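Local coordinates for putative polysaccharide biosynthesis protein with aminopeptidase-like domain (Clostridium acetobutylicum, PDB 3K9T) that probably takes part in the biosynthesis of modified polysaccharides, binding one zinc ion per subunit in an aminopeptidase-like fold that is not expected to cleave peptides, at residues T185-H190 and G296-Q301; F393-M398 and E430-V435; Q10-T15 and S342-L347; I275-L280 and Y287-F292. One frame throughout, in Å; residues are numbered along the deposited sequence.

Contacts 1, 3 and 4 belong to the aminopeptidase-like part of the chain, while contact 2 closes the permutated winged helix-turn-helix at the C-terminal end. Contact 1 holds the zinc ligand H190. It touches contact 4, where E299 O lies 4.2 Å from F292 CE1, and both reach the same mixed sheet. Contact 4 also meets contact 3 through T345 CG2 and V279 CG1, 4.1 Å apart. Contact 2 stays clear of the zinc region, its nearest atoms about 27 Å from contact 1. Across the trimer, N397 of contact 2 packs on F292, a contact 4 residue, of a neighbouring subunit.

Contact 1 of 4, residues T185-H190 and G296-Q301; sequences TTYTCH and GSDERQ. With ZN (zinc ion), chain B.
A water molecule is gripped between the two segments by T185 OG1 at 2.7 Å and by D298 OD2 at 2.8 Å, the water donating to the carboxylate. The bridge ties strand 181-187, in the interior of the mixed sheet of this aminopeptidase-like fold, to the turn that leads into helix 299-302. D298 has a second hold, since its other oxygen, OD1, accepts a hydrogen bond from the backbone N of T228. Next to it Y187 turns its ring into the contact. CG sits between the backbone N and the carbonyl carbon (chi1 55°), and the ring extends past S297, whose OG comes obliquely to within 3.0 Å of Y187 CE2. S297 OG is also hydrogen-bonded to E227 OE2, which probably helps to hold it beside the ring. Beyond the ring, Y187 OH is hydrogen-bonded to D196 OD1, and D196 is itself a zinc ligand, so Y187 is a second-shell residue of the metal site. The first shell contains H190, D196 and H325. Y187 also packs on H190, with CE1 3.6 Å above the imidazole plane and offset toward its rim. In the facing turn S297 N donates to E299 OE2 at 3.1 Å, reaching that oxygen from above the carboxylate plane, and E299 OE2 also forms a salt bridge with K263. H190 meets the metal through NE2, 2.0 Å from the zinc ion, while its ND1 makes a weak hydrogen bond to C189 SG.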
# COMPACT_ATOMS: atom_id res chain seq x y z
N THR A 185 15.81 -25.34 -12.65
CA THR A 185 16.02 -25.62 -14.06
C THR A 185 17.09 -24.71 -14.63
O THR A 185 17.31 -23.60 -14.12
CB THR A 185 14.71 -25.43 -14.86
OG1 THR A 185 14.51 -24.04 -15.20
CG2 THR A 185 13.52 -25.93 -14.06
N THR A 186 17.74 -25.16 -15.68
CA THR A 186 18.65 -24.29 -16.41
C THR A 186 18.70 -24.76 -17.87
O THR A 186 18.37 -25.93 -18.16
CB THR A 186 20.03 -24.24 -15.74
OG1 THR A 186 20.76 -23.12 -16.26
CG2 THR A 186 20.82 -25.56 -15.95
N TYR A 187 19.14 -23.89 -18.78
CA TYR A 187 19.09 -24.22 -20.20
C TYR A 187 20.47 -24.49 -20.85
O TYR A 187 21.46 -23.80 -20.60
CB TYR A 187 18.22 -23.21 -20.98
CG TYR A 187 18.61 -21.77 -20.82
CD1 TYR A 187 19.59 -21.23 -21.61
CD2 TYR A 187 18.01 -20.95 -19.87
CE1 TYR A 187 19.98 -19.95 -21.48
CE2 TYR A 187 18.38 -19.62 -19.75
CZ TYR A 187 19.39 -19.13 -20.55
OH TYR A 187 19.84 -17.81 -20.46
N THR A 188 20.50 -25.52 -21.69
CA THR A 188 21.74 -26.10 -22.20
C THR A 188 22.06 -25.82 -23.68
O THR A 188 23.02 -26.37 -24.22
CB THR A 188 21.68 -27.58 -22.01
OG1 THR A 188 20.43 -28.03 -22.53
CG2 THR A 188 21.79 -27.91 -20.51
N CYS A 189 21.28 -24.93 -24.29
CA CYS A 189 21.32 -24.69 -25.72
C CYS A 189 22.33 -23.63 -26.20
O CYS A 189 22.64 -23.57 -27.39
CB CYS A 189 19.92 -24.29 -26.17
SG CYS A 189 19.30 -22.82 -25.30
N HIS A 190 22.82 -22.78 -25.30
CA HIS A 190 23.80 -21.78 -25.71
C HIS A 190 25.21 -22.36 -25.84
O HIS A 190 25.66 -23.09 -24.94
CB HIS A 190 23.85 -20.63 -24.73
CG HIS A 190 22.66 -19.73 -24.81
ND1 HIS A 190 21.38 -20.21 -24.97
CD2 HIS A 190 22.57 -18.39 -24.72
CE1 HIS A 190 20.54 -19.18 -24.96
NE2 HIS A 190 21.24 -18.07 -24.82
N GLY A 296 11.75 -13.67 -21.41
CA GLY A 296 13.01 -13.97 -20.74
C GLY A 296 13.31 -15.45 -20.87
O GLY A 296 13.49 -15.93 -21.97
N SER A 297 13.39 -16.19 -19.77
CA SER A 297 13.71 -17.61 -19.84
C SER A 297 12.51 -18.49 -19.50
O SER A 297 11.39 -18.03 -19.59
CB SER A 297 14.93 -17.97 -19.00
OG SER A 297 15.42 -19.25 -19.39
N ASP A 298 12.74 -19.75 -19.11
CA ASP A 298 11.67 -20.79 -19.05
C ASP A 298 10.56 -20.58 -18.03
O ASP A 298 9.60 -21.32 -18.01
CB ASP A 298 12.26 -22.17 -18.89
CG ASP A 298 13.09 -22.59 -20.11
OD1 ASP A 298 12.57 -22.57 -21.25
OD2 ASP A 298 14.26 -22.97 -19.92
N GLU A 299 10.69 -19.56 -17.18
CA GLU A 299 9.62 -19.18 -16.26
C GLU A 299 8.35 -18.83 -17.04
O GLU A 299 7.24 -19.01 -16.52
CB GLU A 299 10.05 -18.04 -15.34
CG GLU A 299 10.32 -16.71 -16.03
CD GLU A 299 11.70 -16.59 -16.62
OE1 GLU A 299 12.47 -17.58 -16.57
OE2 GLU A 299 12.01 -15.47 -17.12
N ARG A 300 8.50 -18.39 -18.29
CA ARG A 300 7.33 -18.28 -19.20
C ARG A 300 6.57 -19.56 -19.45
O ARG A 300 5.33 -19.56 -19.54
CB ARG A 300 7.67 -17.68 -20.56
CG ARG A 300 9.02 -17.99 -21.09
CD ARG A 300 9.48 -16.86 -21.99
NE ARG A 300 9.42 -17.32 -23.35
CZ ARG A 300 10.47 -17.45 -24.14
NH1 ARG A 300 11.67 -17.06 -23.74
NH2 ARG A 300 10.32 -17.95 -25.36
N GLN A 301 7.28 -20.67 -19.61
CA GLN A 301 6.57 -21.93 -19.81
C GLN A 301 5.96 -22.37 -18.48
O GLN A 301 4.80 -22.67 -18.40
CB GLN A 301 7.45 -22.99 -20.45
CG GLN A 301 8.30 -22.47 -21.62
CD GLN A 301 7.50 -21.80 -22.72
OE1 GLN A 301 6.31 -22.09 -22.90
NE2 GLN A 301 8.17 -20.92 -23.48
ZN ZN B . 20.61 -16.16 -24.45
O HOH W 1 15.65 -23.62 -17.62

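Contact 2 of 4, residues F393-M398 and E430-V435; sequences FWVLNM and ELLKLV
V395 sets CG1 opposite its backbone N (chi1 169°), while L432 turns CG away from its carbonyl carbon (chi1 -64°) and then runs out straight to CD1 (chi2 175°). These torsions aim the two branches at one another, and V395 CG1 meets L432 CD1 at 3.7 Å, the two side chains crossing at about a right angle. At the next residue, L396 starts off across the line of approach, but its end bends nearer: CD2 comes within 4.4 Å of L431 CB, a looser touch. No hydrogen bond spans the segments, so the contact between them is aliphatic, all four residues being buried. At the closest backbone approach the CA atoms of L396 and L432 are 8.1 Å apart, leaving room for the side chains between helix and strand. L431 belongs to the Schellman motif that ends helix 416-428, with E430 as the C-prime residue: L431 N bonds to L426 O and E430 N to Y427 O. The chain thereby turns from that helix straight into the last strand of the permutated winged helix-turn-helix. Strand 432-434 pairs antiparallel with strand 358-361, where Y359 also packs on L432; from the side of helix 416-428, L426 touches V395, L396 and L432, so that it packs against both helix 389-398 and the strand.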
# COMPACT_ATOMS: atom_id res chain seq x y z
N PHE A 393 10.93 -13.92 21.87
CA PHE A 393 9.64 -13.31 22.20
C PHE A 393 8.72 -13.18 21.00
O PHE A 393 7.50 -13.33 21.14
CB PHE A 393 9.82 -11.94 22.86
CG PHE A 393 10.36 -12.00 24.26
CD1 PHE A 393 9.74 -12.76 25.24
CD2 PHE A 393 11.46 -11.21 24.63
CE1 PHE A 393 10.23 -12.79 26.54
CE2 PHE A 393 11.96 -11.24 25.92
CZ PHE A 393 11.34 -12.02 26.88
N TRP A 394 9.28 -12.89 19.83
CA TRP A 394 8.52 -12.90 18.58
C TRP A 394 7.97 -14.27 18.23
O TRP A 394 6.80 -14.39 17.86
CB TRP A 394 9.35 -12.44 17.40
CG TRP A 394 9.33 -10.97 17.17
CD1 TRP A 394 10.39 -10.13 17.24
CD2 TRP A 394 8.20 -10.18 16.85
NE1 TRP A 394 9.99 -8.86 16.98
CE2 TRP A 394 8.65 -8.85 16.71
CE3 TRP A 394 6.84 -10.46 16.67
CZ2 TRP A 394 7.80 -7.80 16.37
CZ3 TRP A 394 5.98 -9.42 16.35
CH2 TRP A 394 6.46 -8.10 16.21
N VAL A 395 8.82 -15.30 18.33
CA VAL A 395 8.42 -16.66 18.02
C VAL A 395 7.29 -17.12 18.96
O VAL A 395 6.30 -17.70 18.52
CB VAL A 395 9.57 -17.64 18.08
CG1 VAL A 395 9.04 -19.05 18.02
CG2 VAL A 395 10.52 -17.40 16.93
N LEU A 396 7.42 -16.82 20.24
CA LEU A 396 6.38 -17.19 21.19
C LEU A 396 5.10 -16.44 20.90
O LEU A 396 4.00 -17.00 20.95
CB LEU A 396 6.82 -16.92 22.63
CG LEU A 396 7.93 -17.86 23.14
CD1 LEU A 396 8.64 -17.28 24.34
CD2 LEU A 396 7.31 -19.21 23.49
N ASN A 397 5.25 -15.17 20.56
CA ASN A 397 4.12 -14.31 20.44
C ASN A 397 3.30 -14.61 19.20
O ASN A 397 2.06 -14.61 19.26
CB ASN A 397 4.55 -12.85 20.50
CG ASN A 397 3.42 -11.92 20.24
OD1 ASN A 397 3.14 -11.63 19.09
ND2 ASN A 397 2.73 -11.47 21.31
N MSE A 398 3.98 -14.90 18.11
CA MSE A 398 3.28 -15.17 16.86
C MSE A 398 3.02 -16.64 16.53
O MSE A 398 2.38 -16.91 15.54
CB MSE A 398 4.05 -14.54 15.70
CG MSE A 398 3.95 -13.01 15.70
SE MSE A 398 5.00 -12.27 14.27
CE MSE A 398 3.80 -12.73 12.78
N GLU A 430 10.74 -27.50 24.99
CA GLU A 430 9.36 -27.97 24.86
C GLU A 430 8.28 -26.88 24.98
O GLU A 430 7.13 -27.16 25.33
CB GLU A 430 9.09 -29.12 25.83
CG GLU A 430 10.12 -30.24 25.76
CD GLU A 430 9.74 -31.46 26.59
OE1 GLU A 430 9.30 -31.29 27.75
OE2 GLU A 430 9.90 -32.58 26.09
N LEU A 431 8.64 -25.65 24.64
CA LEU A 431 7.65 -24.56 24.61
C LEU A 431 6.95 -24.46 23.23
O LEU A 431 6.06 -23.63 23.04
CB LEU A 431 8.33 -23.24 24.97
CG LEU A 431 8.56 -22.96 26.45
CD1 LEU A 431 9.48 -21.77 26.62
CD2 LEU A 431 7.23 -22.75 27.22
N LEU A 432 7.36 -25.29 22.27
CA LEU A 432 6.78 -25.27 20.92
C LEU A 432 6.45 -26.69 20.40
O LEU A 432 7.17 -27.64 20.62
CB LEU A 432 7.74 -24.58 19.92
CG LEU A 432 8.07 -23.09 20.09
CD1 LEU A 432 9.12 -22.65 19.06
CD2 LEU A 432 6.78 -22.21 20.01
N LYS A 433 5.35 -26.78 19.69
CA LYS A 433 4.95 -28.01 19.03
C LYS A 433 5.03 -27.70 17.54
O LYS A 433 4.71 -26.59 17.12
CB LYS A 433 3.52 -28.35 19.43
CG LYS A 433 2.99 -29.66 18.90
CD LYS A 433 1.47 -29.79 19.17
CE LYS A 433 0.83 -30.84 18.27
NZ LYS A 433 -0.46 -31.32 18.81
N LEU A 434 5.51 -28.65 16.75
CA LEU A 434 5.52 -28.50 15.30
C LEU A 434 4.09 -28.81 14.85
O LEU A 434 3.47 -29.76 15.31
CB LEU A 434 6.53 -29.47 14.70
CG LEU A 434 7.14 -29.30 13.32
CD1 LEU A 434 7.71 -27.91 13.04
CD2 LEU A 434 8.22 -30.32 13.26
N VAL A 435 3.52 -27.96 14.01
CA VAL A 435 2.16 -28.19 13.53
C VAL A 435 2.10 -27.91 12.06
O VAL A 435 3.14 -27.90 11.39
CB VAL A 435 1.14 -27.33 14.27
CG1 VAL A 435 0.98 -27.82 15.75
CG2 VAL A 435 1.52 -25.86 14.15
OXT VAL A 435 1.03 -27.69 11.51

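Contact 3 of 4, residues Q10-T15 and S342-L347; sequences QNSSET and SYKTYL
T15 lays its CG2 methyl over one face of the Y343 ring, 3.7 Å from the centroid and 19° off the ring normal, a CH-pi contact. The same tyrosine is met at its edge by S12, whose CB lies in the ring plane 3.8 Å from Y343 CD2. L347 CD1 presses on the face opposite T15, so the ring is sandwiched between two aliphatic groups. Further out, S12 OG packs along K344 at 3.9 Å from CD, after which the lysine chain bends and carries its end away. The threonine's torsion turns the methyl to the ring: OG1 sits beside the backbone N (chi1 -52°), which leaves CG2 anti to that N. A water bridges the two hydroxyls, 2.6 Å from T15 OG1 and 2.7 Å from Y343 OH. The contact packs the first turn of helix 12-26 on helix 336-355, with CA of S12 and K344 6.2 Å apart. Around it, F206 of helix 194-211 touches T15, and L203 of that helix and Y8 touch Y343. The tyrosine thus packs by its carbon face while its hydroxyl is hydrogen-bonded to the water, which gives two polar groups a common partner at an interface whose direct contacts are made mainly by carbon atoms.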
# COMPACT_ATOMS: atom_id res chain seq x y z
N GLN A 10 30.02 -21.98 3.93
CA GLN A 10 31.31 -21.47 4.42
C GLN A 10 32.48 -21.75 3.48
O GLN A 10 33.48 -21.05 3.54
CB GLN A 10 31.64 -22.01 5.79
CG GLN A 10 30.78 -21.39 6.92
CD GLN A 10 30.59 -22.34 8.13
OE1 GLN A 10 31.26 -23.38 8.25
NE2 GLN A 10 29.65 -21.99 9.00
N ASN A 11 32.37 -22.76 2.62
CA ASN A 11 33.46 -23.06 1.69
C ASN A 11 33.20 -22.60 0.26
O ASN A 11 33.81 -23.06 -0.72
CB ASN A 11 33.76 -24.56 1.69
CG ASN A 11 35.11 -24.86 1.13
OD1 ASN A 11 36.07 -24.12 1.39
ND2 ASN A 11 35.22 -25.91 0.33
N SER A 12 32.30 -21.63 0.15
CA SER A 12 31.78 -21.23 -1.14
C SER A 12 32.83 -20.58 -2.04
O SER A 12 32.75 -20.69 -3.27
CB SER A 12 30.57 -20.32 -0.96
OG SER A 12 30.98 -19.08 -0.48
N SER A 13 33.82 -19.94 -1.43
CA SER A 13 34.90 -19.39 -2.20
C SER A 13 35.59 -20.47 -3.01
O SER A 13 35.76 -20.33 -4.22
CB SER A 13 35.93 -18.75 -1.30
OG SER A 13 37.17 -18.72 -1.99
N GLU A 14 36.01 -21.53 -2.34
CA GLU A 14 36.62 -22.65 -3.04
C GLU A 14 35.66 -23.25 -4.09
O GLU A 14 36.06 -23.54 -5.22
CB GLU A 14 37.02 -23.69 -2.00
CG GLU A 14 37.69 -24.96 -2.55
CD GLU A 14 37.99 -25.95 -1.43
OE1 GLU A 14 38.87 -25.68 -0.58
OE2 GLU A 14 37.31 -27.00 -1.42
N THR A 15 34.38 -23.43 -3.74
CA THR A 15 33.41 -23.97 -4.70
C THR A 15 33.21 -23.05 -5.91
O THR A 15 33.01 -23.53 -7.02
CB THR A 15 32.07 -24.26 -4.03
OG1 THR A 15 32.33 -25.07 -2.87
CG2 THR A 15 31.08 -24.97 -4.99
N SER A 342 26.57 -16.34 -5.84
CA SER A 342 25.32 -16.91 -6.35
C SER A 342 25.06 -18.31 -5.74
O SER A 342 23.95 -18.64 -5.39
CB SER A 342 25.37 -16.99 -7.86
OG SER A 342 25.51 -15.69 -8.42
N TYR A 343 26.09 -19.12 -5.61
CA TYR A 343 25.94 -20.47 -5.05
C TYR A 343 25.54 -20.42 -3.58
O TYR A 343 24.63 -21.12 -3.15
CB TYR A 343 27.24 -21.19 -5.27
CG TYR A 343 27.52 -22.43 -4.46
CD1 TYR A 343 27.05 -23.67 -4.86
CD2 TYR A 343 28.34 -22.36 -3.34
CE1 TYR A 343 27.36 -24.80 -4.15
CE2 TYR A 343 28.64 -23.51 -2.61
CZ TYR A 343 28.15 -24.72 -3.03
OH TYR A 343 28.46 -25.86 -2.33
N LYS A 344 26.24 -19.60 -2.82
CA LYS A 344 25.93 -19.34 -1.41
C LYS A 344 24.46 -18.88 -1.27
O LYS A 344 23.72 -19.34 -0.38
CB LYS A 344 26.94 -18.28 -0.89
CG LYS A 344 26.68 -17.66 0.47
CD LYS A 344 27.99 -17.15 1.10
CE LYS A 344 28.33 -15.71 0.76
NZ LYS A 344 27.51 -14.78 1.56
N THR A 345 24.01 -18.00 -2.16
CA THR A 345 22.66 -17.45 -2.05
C THR A 345 21.59 -18.54 -2.32
O THR A 345 20.58 -18.65 -1.61
CB THR A 345 22.46 -16.22 -2.92
OG1 THR A 345 23.48 -15.22 -2.64
CG2 THR A 345 21.07 -15.66 -2.68
N TYR A 346 21.83 -19.33 -3.34
CA TYR A 346 20.96 -20.43 -3.67
C TYR A 346 20.90 -21.38 -2.48
O TYR A 346 19.82 -21.84 -2.11
CB TYR A 346 21.39 -21.16 -4.97
CG TYR A 346 20.74 -20.62 -6.25
CD1 TYR A 346 21.17 -19.44 -6.84
CD2 TYR A 346 19.71 -21.32 -6.89
CE1 TYR A 346 20.58 -18.97 -8.02
CE2 TYR A 346 19.12 -20.86 -8.06
CZ TYR A 346 19.54 -19.69 -8.62
OH TYR A 346 18.95 -19.23 -9.79
N LEU A 347 22.05 -21.71 -1.89
CA LEU A 347 22.05 -22.60 -0.73
C LEU A 347 21.26 -22.01 0.46
O LEU A 347 20.57 -22.73 1.20
CB LEU A 347 23.49 -22.96 -0.31
CG LEU A 347 24.27 -23.91 -1.24
CD1 LEU A 347 25.56 -24.34 -0.58
CD2 LEU A 347 23.44 -25.15 -1.59
O HOH W 2 30.67 -25.49 -0.90

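Contact 4 of 4, residues I275-L280 and Y287-F292; sequences IVEKVL and YYVADF
L280 and Y287 cross obliquely, with the leucine CB over the centre of the aromatic ring: L280 CB is 3.5 Å from the ring centroid and only 8° off its normal, a well-centred CH-pi contact. The tyrosine CG lies between backbone N and carbonyl carbon (chi1 61°), which turns the ring over the helix, where L280 CD1 also rests 3.7 Å from Y287 CD2. L280 O also lies 3.3 Å from Y287 CE1. At the rim of the same ring, V289 CG2 lies in its plane. V289 in turn crosses E277 at about a right angle, its CG2 4.0 Å from E277 CG, so that the glutamate offers its methylene part to the valine and carries its carboxylate onward to a salt bridge with R264. These side chains pack between helix 271-282 and strand 287-290, the last two elements of a beta-alpha-beta unit that begins with strand 260-263. Their short axes run nearly antiparallel, at 160°, and approach to 9.9 Å. A water donates to E277 O at 3.0 Å and lies 2.5 Å from Y287 OH, so the tyrosine combines apolar ring packing with a water-mediated link to the helix backbone.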
# COMPACT_ATOMS: atom_id res chain seq x y z
N ILE A 275 10.61 -15.99 0.22
CA ILE A 275 11.86 -16.57 0.75
C ILE A 275 13.06 -15.88 0.08
O ILE A 275 13.96 -15.38 0.76
CB ILE A 275 11.95 -18.09 0.52
CG1 ILE A 275 11.05 -18.83 1.49
CG2 ILE A 275 13.40 -18.58 0.66
CD1 ILE A 275 11.00 -20.32 1.19
N VAL A 276 13.08 -15.86 -1.24
CA VAL A 276 14.23 -15.23 -1.91
C VAL A 276 14.40 -13.75 -1.51
O VAL A 276 15.52 -13.31 -1.28
CB VAL A 276 14.21 -15.39 -3.46
CG1 VAL A 276 15.31 -14.51 -4.10
CG2 VAL A 276 14.36 -16.90 -3.83
N GLU A 277 13.32 -12.98 -1.39
CA GLU A 277 13.49 -11.54 -1.07
C GLU A 277 13.97 -11.36 0.37
O GLU A 277 14.74 -10.46 0.63
CB GLU A 277 12.22 -10.75 -1.37
CG GLU A 277 11.83 -10.77 -2.86
CD GLU A 277 10.39 -10.36 -3.08
OE1 GLU A 277 9.95 -9.41 -2.41
OE2 GLU A 277 9.70 -10.98 -3.92
N LYS A 278 13.58 -12.27 1.27
CA LYS A 278 14.02 -12.23 2.65
C LYS A 278 15.50 -12.59 2.79
O LYS A 278 16.19 -12.01 3.64
CB LYS A 278 13.16 -13.16 3.53
CG LYS A 278 13.31 -12.95 5.05
CD LYS A 278 13.03 -11.50 5.48
CE LYS A 278 12.90 -11.40 6.98
NZ LYS A 278 13.14 -10.04 7.50
N VAL A 279 15.98 -13.53 1.98
CA VAL A 279 17.41 -13.85 1.96
C VAL A 279 18.21 -12.63 1.44
O VAL A 279 19.19 -12.18 2.09
CB VAL A 279 17.73 -15.12 1.15
CG1 VAL A 279 19.22 -15.29 0.98
CG2 VAL A 279 17.08 -16.42 1.80
N LEU A 280 17.77 -12.04 0.33
CA LEU A 280 18.46 -10.86 -0.25
C LEU A 280 18.51 -9.68 0.71
O LEU A 280 19.56 -9.00 0.89
CB LEU A 280 17.81 -10.44 -1.57
CG LEU A 280 17.96 -11.46 -2.72
CD1 LEU A 280 17.05 -11.08 -3.88
CD2 LEU A 280 19.44 -11.61 -3.19
N TYR A 287 21.01 -5.58 -4.22
CA TYR A 287 20.28 -6.45 -5.11
C TYR A 287 19.10 -5.70 -5.71
O TYR A 287 18.79 -4.58 -5.34
CB TYR A 287 19.75 -7.67 -4.37
CG TYR A 287 18.80 -7.32 -3.26
CD1 TYR A 287 19.28 -6.89 -2.03
CD2 TYR A 287 17.40 -7.40 -3.45
CE1 TYR A 287 18.41 -6.56 -0.99
CE2 TYR A 287 16.52 -7.05 -2.42
CZ TYR A 287 17.03 -6.64 -1.20
OH TYR A 287 16.18 -6.30 -0.18
N TYR A 288 18.44 -6.33 -6.66
CA TYR A 288 17.30 -5.71 -7.26
C TYR A 288 16.28 -6.80 -7.46
O TYR A 288 16.64 -7.92 -7.82
CB TYR A 288 17.70 -5.01 -8.56
CG TYR A 288 16.53 -4.39 -9.24
CD1 TYR A 288 15.95 -3.20 -8.75
CD2 TYR A 288 15.96 -4.98 -10.38
CE1 TYR A 288 14.85 -2.63 -9.38
CE2 TYR A 288 14.86 -4.42 -11.00
CZ TYR A 288 14.32 -3.24 -10.49
OH TYR A 288 13.23 -2.69 -11.11
N VAL A 289 15.01 -6.47 -7.20
CA VAL A 289 13.90 -7.40 -7.41
C VAL A 289 13.03 -6.84 -8.53
O VAL A 289 12.76 -5.66 -8.54
CB VAL A 289 13.07 -7.54 -6.14
CG1 VAL A 289 11.81 -8.44 -6.41
CG2 VAL A 289 13.93 -8.05 -4.99
N ALA A 290 12.60 -7.68 -9.46
CA ALA A 290 11.71 -7.28 -10.56
C ALA A 290 10.46 -8.10 -10.49
O ALA A 290 10.49 -9.21 -10.04
CB ALA A 290 12.38 -7.52 -11.92
N ASP A 291 9.35 -7.55 -10.95
CA ASP A 291 8.11 -8.32 -11.07
C ASP A 291 8.19 -9.22 -12.29
O ASP A 291 9.00 -9.04 -13.19
CB ASP A 291 6.87 -7.41 -11.21
CG ASP A 291 6.52 -6.66 -9.90
OD1 ASP A 291 6.25 -7.32 -8.87
OD2 ASP A 291 6.50 -5.41 -9.92
N PHE A 292 7.31 -10.21 -12.31
CA PHE A 292 7.21 -11.11 -13.42
C PHE A 292 6.84 -10.40 -14.70
O PHE A 292 6.13 -9.44 -14.69
CB PHE A 292 6.13 -12.15 -13.15
CG PHE A 292 5.85 -13.09 -14.32
CD1 PHE A 292 6.64 -14.19 -14.53
CD2 PHE A 292 4.76 -12.88 -15.15
CE1 PHE A 292 6.37 -15.06 -15.56
CE2 PHE A 292 4.48 -13.72 -16.18
CZ PHE A 292 5.30 -14.83 -16.39
O HOH W 3 14.08 -7.68 -0.37